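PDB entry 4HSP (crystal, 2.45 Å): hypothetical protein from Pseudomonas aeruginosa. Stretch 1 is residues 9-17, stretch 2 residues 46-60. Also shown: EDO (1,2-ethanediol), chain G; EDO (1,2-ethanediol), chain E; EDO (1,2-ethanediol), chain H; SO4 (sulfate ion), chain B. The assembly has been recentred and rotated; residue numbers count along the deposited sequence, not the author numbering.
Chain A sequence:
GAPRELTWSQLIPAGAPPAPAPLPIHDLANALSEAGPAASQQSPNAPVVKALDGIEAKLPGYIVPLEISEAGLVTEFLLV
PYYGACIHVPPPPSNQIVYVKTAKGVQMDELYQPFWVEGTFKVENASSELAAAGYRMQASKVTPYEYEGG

Stretch 1 9-17: SQLIPAGAP
Stretch 2 46-60: APVVKALDGIEAKLP

Residues 9-17 and 46-60 of this Pseudomonas aeruginosa protein meet through apolar packing, with no hydrogen bond between them and 407 Å² buried in total. Stretch 1 opens with the end of a 3-10 segment (9-11), passes through Ile-12 in an extended conformation (phi/psi -106/116) and makes a type II turn from Pro-13 to Ala-16, closed by Ala-16 N to Pro-13 O at 3.1 Å. Gly-15, at phi/psi 97/-21, occupies a turn position where a CB would jam against the carbonyl O of Ala-14. Stretch 2 is extended from Ala-46 to Val-49, forms a 3-10 segment at 50-52 with Leu-52 N bonded to Val-49 O at 3.3 Å, turns again (type II, Leu-52 to Ile-55, Gly-54 at 89/0) and continues as a strand through Pro-60. The two segments run antiparallel where they meet: Pro-13 lies beside Val-49 (CA-CA 5.2 Å) and Ala-16 beside Pro-47 (CA-CA 6.4 Å).

The proline contacts form one part of the interface. Pro-13, its ring C-gamma endo, points toward stretch 2 and brings its CG to 3.6 Å from Pro-47 CB. Pro-47, C-gamma exo, also points toward its partner, and its CG lies 4.0 Å from Ala-16 CB; the small methyl suits this approach at the end of the turn. Neither ring offers an N-H, so their meeting is one of carbon surfaces. The backbone joins in, with Pro-13 CD 3.2 Å from Pro-47 O.

Val-49 is the aliphatic counterpart. Its CB points toward stretch 1, and with chi1 t (-178°) Val-49 CG2 lies against the backbone from Gln-10 to Pro-13: 3.4 Å from Gln-10 O, 3.8 Å from Leu-11 C, 3.7 Å from Ile-12 C and 3.5 Å from Pro-13 N. Val-49 CG2 is also 3.8 Å from Pro-13 CD. Val-48, by contrast, turns its CB away.

Leucines build a further part. The CB of buried Leu-11 points away, but chi1 -94°, between wells, and chi2 p (55°) bring the end of the side chain nearer. Leu-11 CD1 packs 3.8 Å from Leu-52 CD1 and Leu-11 CD2 3.9 Å from Leu-59 CD2, so one branched side chain touches both the 3-10 segment and the strand. Leu-52 (m, t) and Leu-59 (t, p) both point toward stretch 1.

On the outer side, 1,2-ethanediol E spans the contact: its C1 is 3.6 Å from Pro-13 CB, its C2 3.8 Å from Val-49 CG1.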

ATOM      1  N   SER A   9      24.147  11.039  -5.618  1.00 45.68           N
ATOM      2  CA  SER A   9      25.553  11.263  -5.248  1.00 46.58           C
ATOM      3  C   SER A   9      26.078  12.614  -5.745  1.00 52.07           C
ATOM      4  O   SER A   9      27.047  13.107  -5.173  1.00 52.11           O
ATOM      5  CB  SER A   9      26.455  10.138  -5.754  1.00 49.29           C
ATOM      6  OG  SER A   9      26.364   9.997  -7.161  1.00 62.66           O
ATOM      7  N   GLN A  10      25.436  13.223  -6.788  1.00 48.80           N
ATOM      8  CA  GLN A  10      25.826  14.538  -7.328  1.00 47.92           C
ATOM      9  C   GLN A  10      25.336  15.673  -6.398  1.00 51.51           C
ATOM     10  O   GLN A  10      25.709  16.836  -6.582  1.00 52.17           O
ATOM     11  CB  GLN A  10      25.280  14.742  -8.741  1.00 49.51           C
ATOM     12  CG  GLN A  10      25.940  13.892  -9.823  1.00 52.54           C
ATOM     13  CD  GLN A  10      25.269  14.122 -11.150  1.00 70.14           C
ATOM     14  OE1 GLN A  10      24.381  13.383 -11.562  1.00 69.99           O
ATOM     15  NE2 GLN A  10      25.627  15.189 -11.820  1.00 71.91           N
ATOM     16  N   LEU A  11      24.527  15.324  -5.380  1.00 45.77           N
ATOM     17  CA  LEU A  11      23.991  16.288  -4.433  1.00 45.15           C
ATOM     18  C   LEU A  11      24.878  16.368  -3.200  1.00 49.49           C
ATOM     19  O   LEU A  11      24.634  17.200  -2.336  1.00 51.24           O
ATOM     20  CB  LEU A  11      22.538  15.917  -4.069  1.00 44.13           C
ATOM     21  CG  LEU A  11      21.416  16.576  -4.884  1.00 47.00           C
ATOM     22  CD1 LEU A  11      21.577  16.343  -6.411  1.00 45.46           C
ATOM     23  CD2 LEU A  11      20.073  16.124  -4.383  1.00 46.03           C
ATOM     24  N   ILE A  12      25.921  15.531  -3.137  1.00 45.35           N
ATOM     25  CA  ILE A  12      26.894  15.519  -2.052  1.00 45.70           C
ATOM     26  C   ILE A  12      28.193  16.138  -2.578  1.00 55.10           C
ATOM     27  O   ILE A  12      28.805  15.579  -3.498  1.00 56.45           O
ATOM     28  CB  ILE A  12      27.128  14.113  -1.422  1.00 46.99           C
ATOM     29  CG1 ILE A  12      25.813  13.509  -0.867  1.00 44.89           C
ATOM     30  CG2 ILE A  12      28.170  14.218  -0.313  1.00 48.55           C
ATOM     31  CD1 ILE A  12      25.877  12.106  -0.527  1.00 46.73           C
ATOM     32  N   PRO A  13      28.635  17.293  -2.016  1.00 53.41           N
ATOM     33  CA  PRO A  13      29.878  17.910  -2.492  1.00 54.50           C
ATOM     34  C   PRO A  13      31.111  17.074  -2.167  1.00 59.91           C
ATOM     35  O   PRO A  13      31.084  16.223  -1.279  1.00 60.19           O
ATOM     36  CB  PRO A  13      29.908  19.252  -1.755  1.00 56.92           C
ATOM     37  CG  PRO A  13      29.089  19.094  -0.628  1.00 60.14           C
ATOM     38  CD  PRO A  13      28.019  18.114  -0.960  1.00 54.56           C
ATOM     39  N   ALA A  14      32.172  17.294  -2.938  1.00 56.41           N
ATOM     40  CA  ALA A  14      33.466  16.644  -2.781  1.00 55.25           C
ATOM     41  C   ALA A  14      34.001  16.924  -1.371  1.00 58.65           C
ATOM     42  O   ALA A  14      34.024  18.089  -0.941  1.00 58.92           O
ATOM     43  CB  ALA A  14      34.422  17.173  -3.840  1.00 56.40           C
ATOM     44  N   GLY A  15      34.330  15.853  -0.649  1.00 53.62           N
ATOM     45  CA  GLY A  15      34.857  15.940   0.708  1.00 53.83           C
ATOM     46  C   GLY A  15      33.824  15.766   1.801  1.00 57.08           C
ATOM     47  O   GLY A  15      34.179  15.408   2.938  1.00 56.69           O
ATOM     48  N   ALA A  16      32.534  15.981   1.459  1.00 52.54           N
ATOM     49  CA  ALA A  16      31.433  15.833   2.410  1.00 52.09           C
ATOM     50  C   ALA A  16      31.176  14.345   2.718  1.00 57.98           C
ATOM     51  O   ALA A  16      31.454  13.490   1.867  1.00 58.20           O
ATOM     52  CB  ALA A  16      30.168  16.498   1.878  1.00 51.83           C
ATOM     53  N   PRO A  17      30.673  14.006   3.927  1.00 56.14           N
ATOM     54  CA  PRO A  17      30.413  12.575   4.239  1.00 55.51           C
ATOM     55  C   PRO A  17      29.401  11.937   3.283  1.00 60.41           C
ATOM     56  O   PRO A  17      28.418  12.601   2.919  1.00 59.35           O
ATOM     57  CB  PRO A  17      29.842  12.602   5.672  1.00 56.28           C
ATOM     58  CG  PRO A  17      30.239  13.942   6.236  1.00 61.89           C
ATOM     59  CD  PRO A  17      30.321  14.888   5.068  1.00 58.00           C
ATOM     60  N   ALA A  46      23.756  19.340   6.302  1.00 49.38           N
ATOM     61  CA  ALA A  46      24.794  18.693   5.519  1.00 46.78           C
ATOM     62  C   ALA A  46      25.276  19.613   4.386  1.00 53.02           C
ATOM     63  O   ALA A  46      24.453  20.373   3.851  1.00 53.66           O
ATOM     64  CB  ALA A  46      24.252  17.393   4.969  1.00 45.18           C
ATOM     65  N   PRO A  47      26.599  19.617   4.037  1.00 48.74           N
ATOM     66  CA  PRO A  47      27.082  20.493   2.933  1.00 48.42           C
ATOM     67  C   PRO A  47      26.349  20.254   1.593  1.00 52.29           C
ATOM     68  O   PRO A  47      25.981  19.123   1.270  1.00 50.79           O
ATOM     69  CB  PRO A  47      28.563  20.134   2.821  1.00 49.78           C
ATOM     70  CG  PRO A  47      28.919  19.557   4.145  1.00 54.40           C
ATOM     71  CD  PRO A  47      27.706  18.814   4.597  1.00 49.21           C
ATOM     72  N   VAL A  48      26.105  21.334   0.835  1.00 50.63           N
ATOM     73  CA  VAL A  48      25.378  21.309  -0.446  1.00 50.44           C
ATOM     74  C   VAL A  48      26.281  21.728  -1.635  1.00 56.37           C
ATOM     75  O   VAL A  48      27.283  22.428  -1.433  1.00 57.09           O
ATOM     76  CB  VAL A  48      24.088  22.188  -0.392  1.00 54.85           C
ATOM     77  CG1 VAL A  48      23.081  21.635   0.608  1.00 52.56           C
ATOM     78  CG2 VAL A  48      24.405  23.663  -0.110  1.00 56.55           C
ATOM     79  N   VAL A  49      25.918  21.274  -2.864  1.00 52.67           N
ATOM     80  CA  VAL A  49      26.612  21.592  -4.125  1.00 52.64           C
ATOM     81  C   VAL A  49      25.982  22.864  -4.663  1.00 59.30           C
ATOM     82  O   VAL A  49      24.909  22.814  -5.275  1.00 58.68           O
ATOM     83  CB  VAL A  49      26.569  20.428  -5.153  1.00 54.76           C
ATOM     84  CG1 VAL A  49      27.337  20.772  -6.425  1.00 55.05           C
ATOM     85  CG2 VAL A  49      27.095  19.134  -4.539  1.00 53.25           C
ATOM     86  N   LYS A  50      26.644  24.009  -4.412  1.00 58.41           N
ATOM     87  CA  LYS A  50      26.173  25.336  -4.801  1.00 61.02           C
ATOM     88  C   LYS A  50      26.091  25.541  -6.331  1.00 63.86           C
ATOM     89  O   LYS A  50      25.334  26.408  -6.768  1.00 64.01           O
ATOM     90  CB  LYS A  50      27.080  26.418  -4.190  1.00 67.66           C
ATOM     91  CG  LYS A  50      26.994  26.535  -2.661  1.00 90.87           C
ATOM     92  CD  LYS A  50      27.982  27.603  -2.183  1.00110.59           C
ATOM     93  CE  LYS A  50      28.078  27.749  -0.682  1.00121.89           C
ATOM     94  NZ  LYS A  50      29.042  28.823  -0.312  1.00131.47           N
ATOM     95  N   ALA A  51      26.834  24.746  -7.141  1.00 58.91           N
ATOM     96  CA  ALA A  51      26.825  24.865  -8.614  1.00 58.98           C
ATOM     97  C   ALA A  51      25.520  24.340  -9.239  1.00 63.85           C
ATOM     98  O   ALA A  51      25.313  24.456 -10.450  1.00 65.80           O
ATOM     99  CB  ALA A  51      28.016  24.127  -9.214  1.00 58.66           C
ATOM    100  N   LEU A  52      24.651  23.771  -8.416  1.00 59.50           N
ATOM    101  CA  LEU A  52      23.384  23.223  -8.867  1.00 58.93           C
ATOM    102  C   LEU A  52      22.286  24.282  -8.857  1.00 64.19           C
ATOM    103  O   LEU A  52      21.229  24.042  -9.427  1.00 64.83           O
ATOM    104  CB  LEU A  52      22.975  22.017  -7.971  1.00 56.30           C
ATOM    105  CG  LEU A  52      23.862  20.741  -8.035  1.00 59.06           C
ATOM    106  CD1 LEU A  52      23.339  19.659  -7.117  1.00 56.35           C
ATOM    107  CD2 LEU A  52      24.029  20.197  -9.472  1.00 59.37           C
ATOM    108  N   ASP A  53      22.532  25.444  -8.228  1.00 61.85           N
ATOM    109  CA  ASP A  53      21.520  26.485  -8.056  1.00 64.02           C
ATOM    110  C   ASP A  53      21.056  27.085  -9.365  1.00 68.95           C
ATOM    111  O   ASP A  53      21.866  27.601 -10.128  1.00 71.73           O
ATOM    112  CB  ASP A  53      22.010  27.607  -7.113  1.00 67.79           C
ATOM    113  CG  ASP A  53      20.906  28.544  -6.621  1.00 77.70           C
ATOM    114  OD1 ASP A  53      19.936  28.051  -5.999  1.00 76.89           O
ATOM    115  OD2 ASP A  53      21.034  29.776  -6.828  1.00 85.81           O
ATOM    116  N   GLY A  54      19.747  27.028  -9.591  1.00 63.16           N
ATOM    117  CA  GLY A  54      19.104  27.608 -10.767  1.00 63.34           C
ATOM    118  C   GLY A  54      19.000  26.729 -11.989  1.00 64.92           C
ATOM    119  O   GLY A  54      18.462  27.165 -13.001  1.00 66.49           O
ATOM    120  N   ILE A  55      19.494  25.492 -11.932  1.00 60.18           N
ATOM    121  CA  ILE A  55      19.447  24.642 -13.132  1.00 59.22           C
ATOM    122  C   ILE A  55      18.059  23.979 -13.290  1.00 63.98           C
ATOM    123  O   ILE A  55      17.274  23.942 -12.341  1.00 61.93           O
ATOM    124  CB  ILE A  55      20.600  23.573 -13.136  1.00 59.01           C
ATOM    125  CG1 ILE A  55      20.328  22.415 -12.149  1.00 55.43           C
ATOM    126  CG2 ILE A  55      22.011  24.211 -12.955  1.00 57.36           C
ATOM    127  CD1 ILE A  55      21.121  21.214 -12.384  1.00 53.91           C
ATOM    128  N   GLU A  56      17.776  23.469 -14.498  1.00 61.43           N
ATOM    129  CA  GLU A  56      16.602  22.655 -14.813  1.00 60.71           C
ATOM    130  C   GLU A  56      17.079  21.231 -14.588  1.00 61.23           C
ATOM    131  O   GLU A  56      17.972  20.776 -15.294  1.00 61.39           O
ATOM    132  CB  GLU A  56      16.119  22.920 -16.265  1.00 64.45           C
ATOM    133  CG  GLU A  56      14.610  22.907 -16.472  1.00 78.97           C
ATOM    134  CD  GLU A  56      13.795  23.918 -15.678  1.00 96.18           C
ATOM    135  OE1 GLU A  56      14.306  25.030 -15.402  1.00 77.36           O
ATOM    136  OE2 GLU A  56      12.627  23.599 -15.354  1.00 89.57           O
ATOM    137  N   ALA A  57      16.603  20.568 -13.544  1.00 56.13           N
ATOM    138  CA  ALA A  57      17.106  19.225 -13.197  1.00 53.68           C
ATOM    139  C   ALA A  57      16.025  18.148 -13.216  1.00 57.54           C
ATOM    140  O   ALA A  57      14.842  18.455 -13.256  1.00 58.69           O
ATOM    141  CB  ALA A  57      17.781  19.255 -11.830  1.00 52.39           C
ATOM    142  N   LYS A  58      16.453  16.885 -13.203  1.00 53.32           N
ATOM    143  CA  LYS A  58      15.607  15.689 -13.213  1.00 52.80           C
ATOM    144  C   LYS A  58      16.241  14.688 -12.238  1.00 56.32           C
ATOM    145  O   LYS A  58      17.417  14.335 -12.356  1.00 54.16           O
ATOM    146  CB  LYS A  58      15.510  15.158 -14.650  1.00 55.76           C
ATOM    147  CG  LYS A  58      14.762  13.859 -14.854  1.00 58.66           C
ATOM    148  CD  LYS A  58      15.146  13.309 -16.224  1.00 64.73           C
ATOM    149  CE  LYS A  58      14.267  12.183 -16.688  1.00 76.51           C
ATOM    150  NZ  LYS A  58      14.749  11.643 -17.981  1.00 87.86           N
ATOM    151  N   LEU A  59      15.489  14.284 -11.242  1.00 53.19           N
ATOM    152  CA  LEU A  59      16.011  13.385 -10.221  1.00 51.06           C
ATOM    153  C   LEU A  59      15.003  12.275  -9.900  1.00 53.00           C
ATOM    154  O   LEU A  59      13.799  12.567  -9.866  1.00 52.76           O
ATOM    155  CB  LEU A  59      16.283  14.262  -8.986  1.00 50.55           C
ATOM    156  CG  LEU A  59      17.092  13.752  -7.810  1.00 53.57           C
ATOM    157  CD1 LEU A  59      18.491  13.269  -8.215  1.00 49.79           C
ATOM    158  CD2 LEU A  59      17.208  14.867  -6.784  1.00 59.24           C
ATOM    159  N   PRO A  60      15.443  10.995  -9.702  1.00 48.84           N
ATOM    160  CA  PRO A  60      14.471   9.940  -9.329  1.00 47.86           C
ATOM    161  C   PRO A  60      14.338   9.830  -7.806  1.00 49.67           C
ATOM    162  O   PRO A  60      15.256  10.196  -7.065  1.00 47.14           O
ATOM    163  CB  PRO A  60      15.100   8.685  -9.926  1.00 48.56           C
ATOM    164  CG  PRO A  60      16.599   8.951  -9.800  1.00 50.83           C
ATOM    165  CD  PRO A  60      16.820  10.445  -9.741  1.00 47.67           C
TER
HETATM  166  C1  EDO G 206      29.832  13.716  -6.971  1.00 81.85           C
HETATM  167  O1  EDO G 206      29.227  12.838  -7.927  1.00 83.10           O
HETATM  168  C2  EDO G 206      29.453  15.211  -7.228  1.00 79.47           C
HETATM  169  O2  EDO G 206      29.797  16.011  -6.093  1.00 76.77           O
HETATM  170  C1  EDO E 204      31.734  20.864  -4.368  1.00 81.33           C
HETATM  171  O1  EDO E 204      31.617  19.692  -5.205  1.00 81.09           O
HETATM  172  C2  EDO E 204      30.405  21.704  -4.391  1.00 79.02           C
HETATM  173  O2  EDO E 204      30.376  22.792  -3.455  1.00 77.19           O
HETATM  174  C1  EDO H 207      34.016  12.542  -3.966  1.00 93.76           C
HETATM  175  O1  EDO H 207      33.225  13.587  -4.549  1.00 93.86           O
HETATM  176  C2  EDO H 207      34.746  12.995  -2.660  1.00 92.21           C
HETATM  177  O2  EDO H 207      33.868  12.978  -1.529  1.00 91.16           O
HETATM  178  S   SO4 B 201      20.208  25.413 -17.125  0.50 66.04           S
HETATM  179  O1  SO4 B 201      19.031  25.199 -17.974  0.50 66.85           O
HETATM  180  O2  SO4 B 201      20.253  24.276 -16.225  0.50 69.84           O
HETATM  181  O3  SO4 B 201      21.462  25.415 -17.887  0.50 64.29           O
HETATM  182  O4  SO4 B 201      20.046  26.676 -16.399  0.50 65.74           O